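Long-range contacts in 70 kDa protein (PDB 4B2N), which cleaves rubber oxidatively as a processive dioxygenase that carries two covalently bound c-type hemes: residues L61-Y66 against N406-P411; G142-P147 against P212-D217; D196-T201 against Y553-A558; L261-T266 against V468-R473; T266-P271 against P463-V468. One frame throughout, in Å; residues are numbered along the deposited sequence.

Contact 1 (L61-Y66 against N406-P411); sequences LQFNAY and NYLPDP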
# COMPACT_ATOMS: atom_id res chain seq x y z
N LEU A 61 24.47 9.42 5.23
CA LEU A 61 23.15 9.42 4.58
C LEU A 61 22.85 10.72 3.83
O LEU A 61 22.83 11.80 4.42
CB LEU A 61 22.08 9.16 5.64
CG LEU A 61 20.60 9.34 5.22
CD1 LEU A 61 20.20 8.39 4.07
CD2 LEU A 61 19.69 9.12 6.39
N GLN A 62 22.61 10.62 2.53
CA GLN A 62 22.22 11.79 1.72
C GLN A 62 20.78 11.59 1.26
O GLN A 62 20.55 10.75 0.41
CB GLN A 62 23.12 11.90 0.50
CG GLN A 62 24.58 11.98 0.94
CD GLN A 62 24.83 13.31 1.65
OE1 GLN A 62 24.44 14.34 1.17
NE2 GLN A 62 25.49 13.27 2.80
N PHE A 63 19.85 12.37 1.79
CA PHE A 63 18.44 12.25 1.35
C PHE A 63 18.26 12.67 -0.08
O PHE A 63 18.89 13.61 -0.55
CB PHE A 63 17.49 13.09 2.23
CG PHE A 63 17.53 12.74 3.69
CD1 PHE A 63 17.05 11.49 4.15
CD2 PHE A 63 18.08 13.66 4.64
CE1 PHE A 63 17.06 11.17 5.52
CE2 PHE A 63 18.15 13.32 6.01
CZ PHE A 63 17.61 12.08 6.46
N ASN A 64 17.31 12.08 -0.77
CA ASN A 64 17.04 12.55 -2.13
C ASN A 64 15.59 12.63 -2.47
O ASN A 64 15.26 13.05 -3.58
CB ASN A 64 17.82 11.74 -3.17
CG ASN A 64 17.30 10.34 -3.31
OD1 ASN A 64 16.22 10.02 -2.87
ND2 ASN A 64 18.08 9.48 -3.93
N ALA A 65 14.71 12.29 -1.52
CA ALA A 65 13.28 12.35 -1.83
C ALA A 65 12.66 13.39 -0.92
O ALA A 65 12.37 13.10 0.27
CB ALA A 65 12.63 10.99 -1.63
N TYR A 66 12.45 14.59 -1.48
CA TYR A 66 12.09 15.69 -0.65
C TYR A 66 10.61 15.76 -0.45
O TYR A 66 9.85 15.45 -1.38
CB TYR A 66 12.60 17.02 -1.17
CG TYR A 66 14.11 17.10 -1.25
CD1 TYR A 66 14.92 16.82 -0.15
CD2 TYR A 66 14.75 17.42 -2.44
CE1 TYR A 66 16.33 16.88 -0.23
CE2 TYR A 66 16.15 17.47 -2.52
CZ TYR A 66 16.93 17.23 -1.40
OH TYR A 66 18.32 17.26 -1.45
N ASN A 406 28.42 13.32 11.00
CA ASN A 406 28.97 12.38 10.02
C ASN A 406 27.85 11.42 9.51
O ASN A 406 27.98 10.81 8.43
CB ASN A 406 30.13 11.56 10.60
CG ASN A 406 31.29 12.44 11.03
OD1 ASN A 406 31.65 13.40 10.34
ND2 ASN A 406 31.84 12.16 12.20
N TYR A 407 26.76 11.31 10.28
CA TYR A 407 25.66 10.37 9.93
C TYR A 407 24.40 11.10 9.48
O TYR A 407 23.78 10.69 8.51
CB TYR A 407 25.36 9.37 11.08
CG TYR A 407 26.54 8.47 11.20
CD1 TYR A 407 26.64 7.33 10.42
CD2 TYR A 407 27.62 8.81 12.00
CE1 TYR A 407 27.79 6.52 10.48
CE2 TYR A 407 28.77 8.03 12.05
CZ TYR A 407 28.84 6.89 11.27
OH TYR A 407 29.96 6.05 11.28
N LEU A 408 24.04 12.18 10.18
CA LEU A 408 22.69 12.78 10.02
C LEU A 408 22.86 14.23 10.37
O LEU A 408 23.49 14.50 11.38
CB LEU A 408 21.72 12.24 11.07
CG LEU A 408 20.35 11.63 10.77
CD1 LEU A 408 19.37 11.87 11.91
CD2 LEU A 408 19.75 11.76 9.36
N PRO A 409 22.26 15.17 9.59
CA PRO A 409 22.51 16.60 9.76
C PRO A 409 21.60 17.16 10.82
O PRO A 409 21.78 18.27 11.21
CB PRO A 409 22.15 17.19 8.40
CG PRO A 409 21.03 16.29 7.91
CD PRO A 409 21.37 14.91 8.42
N ASP A 410 20.60 16.41 11.30
CA ASP A 410 19.69 16.97 12.29
C ASP A 410 19.09 15.82 13.07
O ASP A 410 18.53 14.91 12.45
CB ASP A 410 18.64 17.77 11.52
CG ASP A 410 17.60 18.43 12.42
OD1 ASP A 410 17.35 18.03 13.58
OD2 ASP A 410 16.96 19.36 11.93
N PRO A 411 19.21 15.81 14.43
CA PRO A 411 18.78 14.66 15.24
C PRO A 411 17.28 14.41 15.10
O PRO A 411 16.86 13.30 15.28
CB PRO A 411 19.15 15.06 16.70
CG PRO A 411 20.05 16.24 16.54
CD PRO A 411 19.74 16.93 15.26

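Contact 2 (G142-P147 against P212-D217); sequences GLYPAP and PNSAND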
# COMPACT_ATOMS: atom_id res chain seq x y z
N GLY A 142 -8.26 -14.26 2.63
CA GLY A 142 -7.05 -13.79 3.28
C GLY A 142 -7.27 -12.55 4.12
O GLY A 142 -6.41 -11.66 4.16
N LEU A 143 -8.36 -12.55 4.87
CA LEU A 143 -8.74 -11.45 5.78
C LEU A 143 -8.69 -11.98 7.24
O LEU A 143 -8.12 -13.08 7.49
CB LEU A 143 -10.16 -10.93 5.41
CG LEU A 143 -10.23 -10.49 3.95
CD1 LEU A 143 -11.65 -10.06 3.61
CD2 LEU A 143 -9.21 -9.36 3.66
N TYR A 144 -9.22 -11.23 8.21
CA TYR A 144 -9.06 -11.57 9.65
C TYR A 144 -10.34 -11.20 10.38
O TYR A 144 -11.04 -10.28 9.94
CB TYR A 144 -7.90 -10.78 10.26
CG TYR A 144 -6.66 -10.95 9.43
CD1 TYR A 144 -6.47 -10.16 8.29
CD2 TYR A 144 -5.74 -11.98 9.71
CE1 TYR A 144 -5.36 -10.31 7.48
CE2 TYR A 144 -4.59 -12.15 8.93
CZ TYR A 144 -4.46 -11.35 7.76
OH TYR A 144 -3.37 -11.50 6.94
N PRO A 145 -10.62 -11.83 11.54
CA PRO A 145 -11.62 -11.33 12.47
C PRO A 145 -11.25 -9.93 12.87
O PRO A 145 -10.08 -9.60 13.17
CB PRO A 145 -11.62 -12.32 13.66
CG PRO A 145 -10.47 -13.24 13.43
CD PRO A 145 -9.91 -13.05 12.02
N ALA A 146 -12.22 -9.06 12.72
CA ALA A 146 -11.97 -7.64 12.96
C ALA A 146 -11.87 -7.37 14.45
O ALA A 146 -12.52 -8.00 15.22
CB ALA A 146 -13.14 -6.81 12.36
N PRO A 147 -11.05 -6.37 14.84
CA PRO A 147 -10.99 -5.96 16.23
C PRO A 147 -12.06 -4.89 16.57
O PRO A 147 -12.01 -4.34 17.64
CB PRO A 147 -9.59 -5.31 16.33
CG PRO A 147 -9.39 -4.76 14.97
CD PRO A 147 -10.23 -5.53 13.98
N PRO A 212 0.70 -4.34 6.93
CA PRO A 212 0.18 -4.68 5.56
C PRO A 212 -0.23 -6.11 5.42
O PRO A 212 0.38 -7.04 6.01
CB PRO A 212 1.35 -4.38 4.61
CG PRO A 212 2.46 -3.87 5.44
CD PRO A 212 2.05 -3.75 6.89
N ASN A 213 -1.28 -6.32 4.69
CA ASN A 213 -1.77 -7.66 4.55
C ASN A 213 -0.87 -8.52 3.61
O ASN A 213 -0.58 -8.10 2.46
CB ASN A 213 -3.21 -7.66 4.03
CG ASN A 213 -3.93 -8.96 4.36
OD1 ASN A 213 -3.28 -9.98 4.73
ND2 ASN A 213 -5.27 -8.96 4.31
N SER A 214 -0.40 -9.65 4.12
CA SER A 214 0.40 -10.59 3.37
C SER A 214 -0.46 -11.65 2.77
O SER A 214 0.06 -12.53 2.12
CB SER A 214 1.43 -11.30 4.28
OG SER A 214 0.76 -11.92 5.36
N ALA A 215 -1.76 -11.64 3.02
CA ALA A 215 -2.55 -12.83 2.79
C ALA A 215 -3.75 -12.62 1.93
O ALA A 215 -4.36 -13.60 1.47
CB ALA A 215 -2.95 -13.52 4.11
N ASN A 216 -4.11 -11.37 1.66
CA ASN A 216 -5.38 -11.14 0.97
C ASN A 216 -5.34 -11.57 -0.49
O ASN A 216 -4.38 -11.33 -1.20
CB ASN A 216 -5.86 -9.71 1.04
CG ASN A 216 -4.93 -8.72 0.34
OD1 ASN A 216 -3.72 -8.72 0.58
ND2 ASN A 216 -5.49 -7.87 -0.52
N ASP A 217 -6.41 -12.21 -0.92
CA ASP A 217 -6.54 -12.54 -2.31
C ASP A 217 -7.60 -11.65 -2.95
O ASP A 217 -8.78 -11.95 -2.92
CB ASP A 217 -6.96 -14.02 -2.54
CG ASP A 217 -6.88 -14.42 -4.02
OD1 ASP A 217 -7.20 -13.55 -4.90
OD2 ASP A 217 -6.63 -15.64 -4.30
O HOH W 1 -1.46 -13.39 7.58

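Contact 3 (D196-T201 against Y553-A558); sequences DSRLGT and YDYSFA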
# COMPACT_ATOMS: atom_id res chain seq x y z
N ASP A 196 -4.01 -3.85 6.35
CA ASP A 196 -4.06 -4.32 7.73
C ASP A 196 -4.01 -5.86 7.78
O ASP A 196 -4.46 -6.57 6.84
CB ASP A 196 -5.36 -3.85 8.47
CG ASP A 196 -5.29 -2.33 8.79
OD1 ASP A 196 -4.42 -1.93 9.58
OD2 ASP A 196 -6.05 -1.57 8.19
N SER A 197 -3.51 -6.37 8.92
CA SER A 197 -3.58 -7.83 9.13
C SER A 197 -3.28 -8.11 10.57
O SER A 197 -2.91 -7.21 11.27
CB SER A 197 -2.54 -8.55 8.27
OG SER A 197 -1.25 -7.93 8.47
N ARG A 198 -3.45 -9.37 10.99
CA ARG A 198 -3.12 -9.78 12.36
C ARG A 198 -1.87 -10.57 12.19
O ARG A 198 -1.84 -11.41 11.28
CB ARG A 198 -4.23 -10.69 12.89
CG ARG A 198 -5.48 -9.93 13.28
CD ARG A 198 -6.45 -10.90 13.97
NE ARG A 198 -7.67 -10.19 14.40
CZ ARG A 198 -7.80 -9.62 15.59
NH1 ARG A 198 -6.76 -9.62 16.45
NH2 ARG A 198 -8.90 -8.96 15.89
N LEU A 199 -0.88 -10.35 13.05
CA LEU A 199 0.19 -11.30 13.22
C LEU A 199 0.07 -11.88 14.64
O LEU A 199 0.33 -11.15 15.62
CB LEU A 199 1.55 -10.61 13.04
CG LEU A 199 2.73 -11.54 13.28
CD1 LEU A 199 2.57 -12.77 12.36
CD2 LEU A 199 4.04 -10.81 12.98
N GLY A 200 -0.21 -13.22 14.71
CA GLY A 200 -0.69 -13.90 15.91
C GLY A 200 -2.21 -13.92 15.94
O GLY A 200 -2.83 -12.99 15.46
N THR A 201 -2.78 -14.99 16.44
CA THR A 201 -4.18 -15.05 16.69
C THR A 201 -4.52 -13.91 17.67
O THR A 201 -3.65 -13.28 18.34
CB THR A 201 -4.59 -16.42 17.34
OG1 THR A 201 -3.93 -16.55 18.61
CG2 THR A 201 -4.17 -17.55 16.48
N TYR A 553 -4.32 -18.91 4.90
CA TYR A 553 -2.92 -18.80 5.39
C TYR A 553 -3.04 -18.69 6.91
O TYR A 553 -3.82 -17.86 7.44
CB TYR A 553 -2.22 -17.53 4.89
CG TYR A 553 -1.67 -17.56 3.47
CD1 TYR A 553 -1.73 -18.73 2.65
CD2 TYR A 553 -1.05 -16.42 2.95
CE1 TYR A 553 -1.25 -18.72 1.37
CE2 TYR A 553 -0.58 -16.41 1.64
CZ TYR A 553 -0.66 -17.56 0.88
OH TYR A 553 -0.10 -17.56 -0.36
N ASP A 554 -2.26 -19.50 7.64
CA ASP A 554 -2.31 -19.41 9.05
C ASP A 554 -1.52 -18.19 9.50
O ASP A 554 -0.40 -17.93 9.02
CB ASP A 554 -1.62 -20.65 9.66
CG ASP A 554 -1.65 -20.62 11.16
OD1 ASP A 554 -2.61 -21.09 11.68
OD2 ASP A 554 -0.71 -20.14 11.83
N TYR A 555 -2.08 -17.44 10.43
CA TYR A 555 -1.32 -16.20 10.89
C TYR A 555 -0.95 -16.25 12.36
O TYR A 555 -0.68 -15.23 13.00
CB TYR A 555 -2.14 -14.93 10.60
CG TYR A 555 -3.54 -14.95 11.20
CD1 TYR A 555 -4.60 -15.56 10.54
CD2 TYR A 555 -3.82 -14.30 12.42
CE1 TYR A 555 -5.90 -15.54 11.07
CE2 TYR A 555 -5.12 -14.30 12.97
CZ TYR A 555 -6.12 -14.94 12.31
OH TYR A 555 -7.40 -14.94 12.82
N SER A 556 -0.93 -17.46 12.95
CA SER A 556 -0.57 -17.63 14.35
C SER A 556 0.96 -17.52 14.53
O SER A 556 1.75 -17.63 13.53
CB SER A 556 -1.11 -18.99 14.85
OG SER A 556 -0.19 -20.03 14.51
N PHE A 557 1.41 -17.26 15.77
CA PHE A 557 2.87 -17.11 16.01
C PHE A 557 3.66 -18.32 15.53
O PHE A 557 4.79 -18.17 15.07
CB PHE A 557 3.20 -16.81 17.45
CG PHE A 557 2.99 -15.36 17.89
CD1 PHE A 557 2.62 -14.34 17.00
CD2 PHE A 557 3.17 -15.02 19.24
CE1 PHE A 557 2.43 -13.02 17.49
CE2 PHE A 557 3.00 -13.74 19.69
CZ PHE A 557 2.67 -12.73 18.80
N ALA A 558 3.02 -19.50 15.51
CA ALA A 558 3.72 -20.77 15.13
C ALA A 558 4.11 -20.81 13.65
O ALA A 558 5.03 -21.53 13.28
CB ALA A 558 2.88 -21.99 15.47

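Contact 4 (L261-T266 against V468-R473); sequences LFDMET and VASELR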
# COMPACT_ATOMS: atom_id res chain seq x y z
N LEU A 261 -11.56 7.08 -17.15
CA LEU A 261 -12.95 7.09 -16.72
C LEU A 261 -13.33 8.49 -16.28
O LEU A 261 -14.46 8.90 -16.52
CB LEU A 261 -13.12 6.15 -15.53
CG LEU A 261 -13.59 4.69 -15.76
CD1 LEU A 261 -13.07 4.09 -17.06
CD2 LEU A 261 -13.17 3.81 -14.55
N PHE A 262 -12.37 9.23 -15.70
CA PHE A 262 -12.72 10.44 -14.91
C PHE A 262 -12.05 11.63 -15.48
O PHE A 262 -10.90 11.57 -15.85
CB PHE A 262 -12.27 10.33 -13.43
CG PHE A 262 -12.92 9.16 -12.71
CD1 PHE A 262 -14.24 9.22 -12.37
CD2 PHE A 262 -12.20 7.98 -12.47
CE1 PHE A 262 -14.87 8.15 -11.75
CE2 PHE A 262 -12.82 6.86 -11.89
CZ PHE A 262 -14.15 6.96 -11.49
N ASP A 263 -12.77 12.72 -15.52
CA ASP A 263 -12.21 14.00 -15.90
C ASP A 263 -11.13 14.32 -14.85
O ASP A 263 -11.34 14.23 -13.63
CB ASP A 263 -13.37 15.02 -15.88
CG ASP A 263 -12.92 16.43 -16.25
OD1 ASP A 263 -12.02 16.96 -15.57
OD2 ASP A 263 -13.47 17.05 -17.21
N MET A 264 -9.94 14.63 -15.31
CA MET A 264 -8.82 14.77 -14.43
C MET A 264 -8.75 16.12 -13.73
O MET A 264 -7.86 16.31 -12.93
CB MET A 264 -7.57 14.59 -15.27
CG MET A 264 -7.55 13.14 -15.80
SD MET A 264 -7.03 11.94 -14.54
CE MET A 264 -5.28 12.40 -14.40
N GLU A 265 -9.70 17.02 -14.04
CA GLU A 265 -9.80 18.30 -13.37
C GLU A 265 -10.97 18.35 -12.40
O GLU A 265 -10.91 19.07 -11.39
CB GLU A 265 -9.94 19.41 -14.39
CG GLU A 265 -8.70 19.64 -15.26
CD GLU A 265 -9.01 20.72 -16.26
OE1 GLU A 265 -9.52 20.45 -17.37
OE2 GLU A 265 -8.82 21.89 -15.92
N THR A 266 -12.04 17.61 -12.69
CA THR A 266 -13.27 17.75 -11.93
C THR A 266 -13.70 16.46 -11.22
O THR A 266 -14.46 16.52 -10.29
CB THR A 266 -14.44 18.19 -12.82
OG1 THR A 266 -14.84 17.08 -13.65
CG2 THR A 266 -14.01 19.40 -13.69
N VAL A 468 -20.41 17.14 -21.79
CA VAL A 468 -20.08 17.86 -23.04
C VAL A 468 -18.81 18.69 -22.84
O VAL A 468 -17.86 18.63 -23.67
CB VAL A 468 -21.25 18.75 -23.51
CG1 VAL A 468 -20.80 19.82 -24.49
CG2 VAL A 468 -22.34 17.86 -24.09
N ALA A 469 -18.75 19.41 -21.71
CA ALA A 469 -17.61 20.30 -21.46
C ALA A 469 -16.36 19.44 -21.17
O ALA A 469 -15.21 19.79 -21.53
CB ALA A 469 -17.97 21.22 -20.32
N SER A 470 -16.57 18.32 -20.49
CA SER A 470 -15.45 17.42 -20.25
C SER A 470 -14.84 16.94 -21.58
O SER A 470 -13.61 16.89 -21.74
CB SER A 470 -15.84 16.25 -19.38
OG SER A 470 -14.64 15.52 -19.05
N GLU A 471 -15.69 16.60 -22.55
CA GLU A 471 -15.19 16.27 -23.91
C GLU A 471 -14.44 17.41 -24.56
O GLU A 471 -13.47 17.19 -25.27
CB GLU A 471 -16.29 15.66 -24.82
CG GLU A 471 -15.89 15.44 -26.30
CD GLU A 471 -17.12 15.09 -27.21
OE1 GLU A 471 -18.04 14.42 -26.67
OE2 GLU A 471 -17.19 15.52 -28.42
N LEU A 472 -14.90 18.63 -24.36
CA LEU A 472 -14.25 19.76 -24.95
C LEU A 472 -12.83 19.81 -24.42
O LEU A 472 -11.85 19.94 -25.17
CB LEU A 472 -15.08 21.07 -24.61
CG LEU A 472 -14.45 22.44 -25.01
CD1 LEU A 472 -15.43 23.61 -24.90
CD2 LEU A 472 -13.19 22.76 -24.19
N ARG A 473 -12.70 19.72 -23.12
CA ARG A 473 -11.38 19.92 -22.47
C ARG A 473 -10.38 18.80 -22.74
O ARG A 473 -9.13 19.05 -22.67
CB ARG A 473 -11.55 20.02 -20.93
CG ARG A 473 -12.18 21.35 -20.46
CD ARG A 473 -12.38 21.40 -18.95
NE ARG A 473 -13.15 20.29 -18.34
CZ ARG A 473 -14.43 20.39 -17.98
NH1 ARG A 473 -15.11 21.50 -18.27
NH2 ARG A 473 -15.02 19.40 -17.32
O HOH W 2 -11.28 16.65 -19.68
O HOH W 3 -11.21 18.53 -17.79

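Contact 5 (T266-P271 against P463-V468); sequences TLTLAP and PSDNIV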
# COMPACT_ATOMS: atom_id res chain seq x y z
N THR A 266 -12.04 17.61 -12.69
CA THR A 266 -13.27 17.75 -11.93
C THR A 266 -13.70 16.46 -11.22
O THR A 266 -14.46 16.52 -10.29
CB THR A 266 -14.44 18.19 -12.82
OG1 THR A 266 -14.84 17.08 -13.65
CG2 THR A 266 -14.01 19.40 -13.69
N LEU A 267 -13.16 15.31 -11.65
CA LEU A 267 -13.56 14.01 -11.17
C LEU A 267 -14.97 13.60 -11.63
O LEU A 267 -15.50 12.62 -11.12
CB LEU A 267 -13.33 13.83 -9.62
CG LEU A 267 -11.94 14.23 -9.08
CD1 LEU A 267 -11.91 13.92 -7.53
CD2 LEU A 267 -10.87 13.52 -9.86
N THR A 268 -15.53 14.29 -12.62
CA THR A 268 -16.69 13.82 -13.32
C THR A 268 -16.40 12.46 -14.00
O THR A 268 -15.32 12.22 -14.56
CB THR A 268 -17.10 14.81 -14.44
OG1 THR A 268 -17.28 16.11 -13.88
CG2 THR A 268 -18.36 14.36 -15.10
N LEU A 269 -17.33 11.53 -13.85
CA LEU A 269 -17.24 10.29 -14.58
C LEU A 269 -17.58 10.63 -16.05
O LEU A 269 -18.70 10.94 -16.38
CB LEU A 269 -18.25 9.26 -14.05
CG LEU A 269 -18.37 7.91 -14.77
CD1 LEU A 269 -17.03 7.19 -14.79
CD2 LEU A 269 -19.43 7.00 -14.13
N ALA A 270 -16.59 10.59 -16.91
CA ALA A 270 -16.76 11.00 -18.30
C ALA A 270 -15.62 10.33 -19.06
O ALA A 270 -14.56 10.90 -19.22
CB ALA A 270 -16.68 12.54 -18.40
N PRO A 271 -15.82 9.09 -19.48
CA PRO A 271 -14.76 8.30 -20.09
C PRO A 271 -14.28 8.90 -21.37
O PRO A 271 -15.09 9.54 -22.05
CB PRO A 271 -15.50 6.98 -20.38
CG PRO A 271 -16.38 6.89 -19.21
CD PRO A 271 -17.00 8.25 -19.25
N PRO A 463 -13.52 23.43 -13.35
CA PRO A 463 -14.23 23.39 -14.61
C PRO A 463 -15.62 22.78 -14.35
O PRO A 463 -15.84 22.14 -13.32
CB PRO A 463 -13.37 22.44 -15.45
CG PRO A 463 -11.98 22.69 -14.93
CD PRO A 463 -12.18 22.82 -13.46
N SER A 464 -16.54 23.04 -15.26
CA SER A 464 -17.91 22.50 -15.18
C SER A 464 -17.99 20.97 -15.17
O SER A 464 -17.30 20.24 -15.91
CB SER A 464 -18.79 23.06 -16.30
OG SER A 464 -18.23 22.67 -17.54
N ASP A 465 -18.93 20.51 -14.38
CA ASP A 465 -19.16 19.14 -14.15
C ASP A 465 -20.19 18.76 -15.19
O ASP A 465 -21.37 18.68 -14.90
CB ASP A 465 -19.75 18.99 -12.74
CG ASP A 465 -20.02 17.58 -12.39
OD1 ASP A 465 -19.51 16.65 -12.99
OD2 ASP A 465 -20.82 17.38 -11.48
N ASN A 466 -19.75 18.61 -16.43
CA ASN A 466 -20.68 18.09 -17.43
C ASN A 466 -19.90 17.51 -18.56
O ASN A 466 -18.72 17.81 -18.75
CB ASN A 466 -21.78 19.07 -17.88
CG ASN A 466 -21.31 20.06 -18.89
OD1 ASN A 466 -20.75 21.09 -18.49
ND2 ASN A 466 -21.48 19.77 -20.19
N ILE A 467 -20.55 16.54 -19.14
CA ILE A 467 -19.95 15.53 -19.99
C ILE A 467 -19.55 16.27 -21.27
O ILE A 467 -18.41 16.11 -21.73
CB ILE A 467 -20.97 14.41 -20.33
CG1 ILE A 467 -21.32 13.56 -19.09
CG2 ILE A 467 -20.45 13.49 -21.45
CD1 ILE A 467 -20.12 12.84 -18.55
N VAL A 468 -20.41 17.14 -21.79
CA VAL A 468 -20.08 17.86 -23.04
C VAL A 468 -18.81 18.69 -22.84
O VAL A 468 -17.86 18.63 -23.67
CB VAL A 468 -21.25 18.75 -23.51
CG1 VAL A 468 -20.80 19.82 -24.49
CG2 VAL A 468 -22.34 17.86 -24.09

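Contact 1 (L61-Y66 against N406-P411)
Leu-61, Phe-63, Leu-408 and Pro-409 form a small apolar cluster where two irregular loops meet beside the second heme c site. The methyl CD2 of Leu-408 is the atom both Leu-61 and Phe-63 share: it lies 3.6 Å from Phe-63 CZ and 4.0 Å from Leu-61 CD2. The two leucines run side by side and point the same way, while Leu-408 comes at the Phe-63 ring obliquely, toward its far end. Further round that ring, Pro-409 CD approaches Phe-63 CE2 at 4.3 Å. One face of the phenyl is taken by its own loop, with Leu-61 CG 4.0 Å above the ring plane and displaced toward the rim. Leu-61 gets there because its CG is anti to the backbone N (chi1 170°).

The backbones come closest at Leu-61 and Tyr-407; here Leu-61 CB packs on Tyr-407 O at 3.7 Å. Beyond the cluster, the side chain of Leu-61 is about 6 Å from that of Cys-393, which is covalently bound to the heme. Tyr-407 turns its ring edge-to-face with His-401, and further along the first loop Asn-64 OD1 accepts a hydrogen bond from Val-420 N, where strand 420-422 begins.

Contact 2 (G142-P147 against P212-D217)
The Schellman motif that closes helix 133-141 at Gly-142 meets an Asx turn begun by Asn-213, beside the first heme c site. Asn-213 does most of the work. Its ND2 donates to Gly-142 O at 2.9 Å, within the carbonyl plane, and also serves Ala-193 O. Its OD1 is gripped by two donors from opposite faces of the amide: Tyr-144 OH at 2.7 Å and, closing the Asx turn, Ala-215 N at 2.8 Å. The tyrosine and the asparagine reach toward each other tip to tip, their ring and amide planes 46° apart. With Asn-213 CG anti to the backbone N (chi1 -159°), the amide fits between Gly-142 and the phenol. Tyr-144 OH also rests 3.5 Å from Ala-215 CB and accepts from a water.

Gly-142 has a positive phi and lies tight on the turn, its CA giving a C-H...O contact to Ala-215 O at 3.2 Å. Just beyond, Asp-217 caps helix 218-226 and forms a salt bridge with Arg-626. On the heme side, Asn-216 has its side chain about 3 Å from that of Cys-194, which is covalently attached to the heme, while its CB touches Gly-142 O at 3.7 Å.

Contact 3 (D196-T201 against Y553-A558)
Tyr-555 lays its ring alongside the base of Arg-198, with CD2 of the tyrosine 3.7 Å from Arg-198 CB. The two side chains point the same way, and the guanidinium and phenol planes are 33° apart. Arg-198 belongs to the loop that leaves the CXXCH motif of the first heme, and Tyr-555 to an Asx turn in which Asp-554 OD2 takes both the backbone N and OG of Ser-556. Gly-200 O comes in at the edge of the tyrosine ring, near its plane, 3.5 Å from Tyr-555 CD2.

The backbones are joined by one bond: Gly-200 N donates to Tyr-555 O at 2.7 Å, almost in line with the carbonyl. Gly-200, at a positive phi of 92°, then brings its CA within 3.5 Å of Phe-557 CD1. Leu-199 O comes to the edge of the Phe-557 ring, near its plane. On the far side of the glycine, Thr-201 CG2 sits against Ser-556 CB at 3.8 Å.

From outside, Glu-204 OE1 accepts from both Thr-201 N and Phe-557 N, bridging the two loops. The extended chain of Arg-198 carries its NE to Pro-145 O, while its CD stays 3.8 Å from Tyr-555 CE2.

Contact 4 (L261-T266 against V468-R473)
Salt bridging leads the contact: Arg-473 NH2 donates to Asp-263 OD2 at 2.8 Å in a nearly straight bond (163°). The carboxylate oxygen lies in the guanidinium plane, whereas NH2 reaches it from 41° above the carboxylate plane, and the two side chains cross at about a right angle. Arg-473 NE adds a weak bond to the same oxygen. Glu-265 gives a second, long salt bridge, with OE1 3.8 Å from Arg-473 NE and the two flat groups almost perpendicular.

Among neutral donors, Ser-470 OG bonds to Asp-263 OD2 at 2.7 Å on its anti side, so that oxygen is held by helix residues one turn apart. A water accepts from Arg-473 NE at 2.7 Å and probably donates to Glu-265 OE1, bridging where the direct charge pair is long.

Van der Waals contact is slight: Thr-266 CG2 sits 3.8 Å from Arg-473 NH2, and one face of the guanidinium rests on its own helix, over Ser-470 CA. NH2 has a further acceptor in Ser-464 O.

Asp-263 is fixed through its other oxygen, with OD1 accepting from Glu-265 N at 2.8 Å and from Thr-266 N. The result is an Asx turn extended to an Asx motif, whose aspartate joins a buried Asp-Glu-Arg salt-bridge network that pins the loop to helix 467-481.

Contact 5 (T266-P271 against P463-V468)
Thr-268 OG1 is the polar atom held from two directions: it donates to Asp-465 OD1 across the contact and accepts from Thr-266 OG1 at 2.6 Å within its own loop. The bond from Thr-268 OG1 to Asp-465 OD1 is modelled very short, at 2.5 Å, so its exact length deserves caution. Having OG1 anti to the carbonyl carbon (chi1 -55°) turns the Thr-268 hydroxyl toward the aspartate, and Thr-268 CG2 lies beside the same carboxylate oxygen, 3.3 Å from Asp-465 OD1. Asp-465 CG, anti to the backbone N, swings the carboxylate across to the threonine.

Asp-465 is the centre of an inverse gamma turn, and Asn-466 after it is the N-cap of helix 467-481. This lead-in runs beside the loop with a two-residue step, Thr-266 opposite Pro-463, Thr-268 opposite Asp-465 and Ala-270 opposite Ile-467, although neither side is a regular strand. At the first pair, Thr-266 CG2 is wedged against the proline, 3.6 Å from Pro-463 CB and 3.3 Å from Pro-463 O.

Thr-268 and Asp-465 both lean on Ala-326 of helix 326-331. Deeper along helix 467-481, Arg-474 NH2 donates to Ala-270 O. At the helix end, Ile-467 presses its terminal methyl into the loop: Ile-467 CD1 lies 3.5 Å from Ala-270 CB, tighter than usual for two carbons, and 3.2 Å from Leu-269 O.

In the fold
From the N terminus, contact 1 opens first and spans some 340 residues, bringing an early loop to the second heme site. Contact 2 opens and closes wholly within that span. Contact 3 starts before contact 2 has closed, so the two cross, and they touch where Pro-145 and Pro-212 meet Arg-198 and Ser-197, contact 2 being the one beside the first heme. Contact 3 also crosses contact 1 and closes last, enclosing contacts 4 and 5. Those two share Thr-266 and Val-468, with 5 closing inside 4; both cross contact 1 and bind one loop to helix 467-481, on the opposite side of the chain's centre from contact 3.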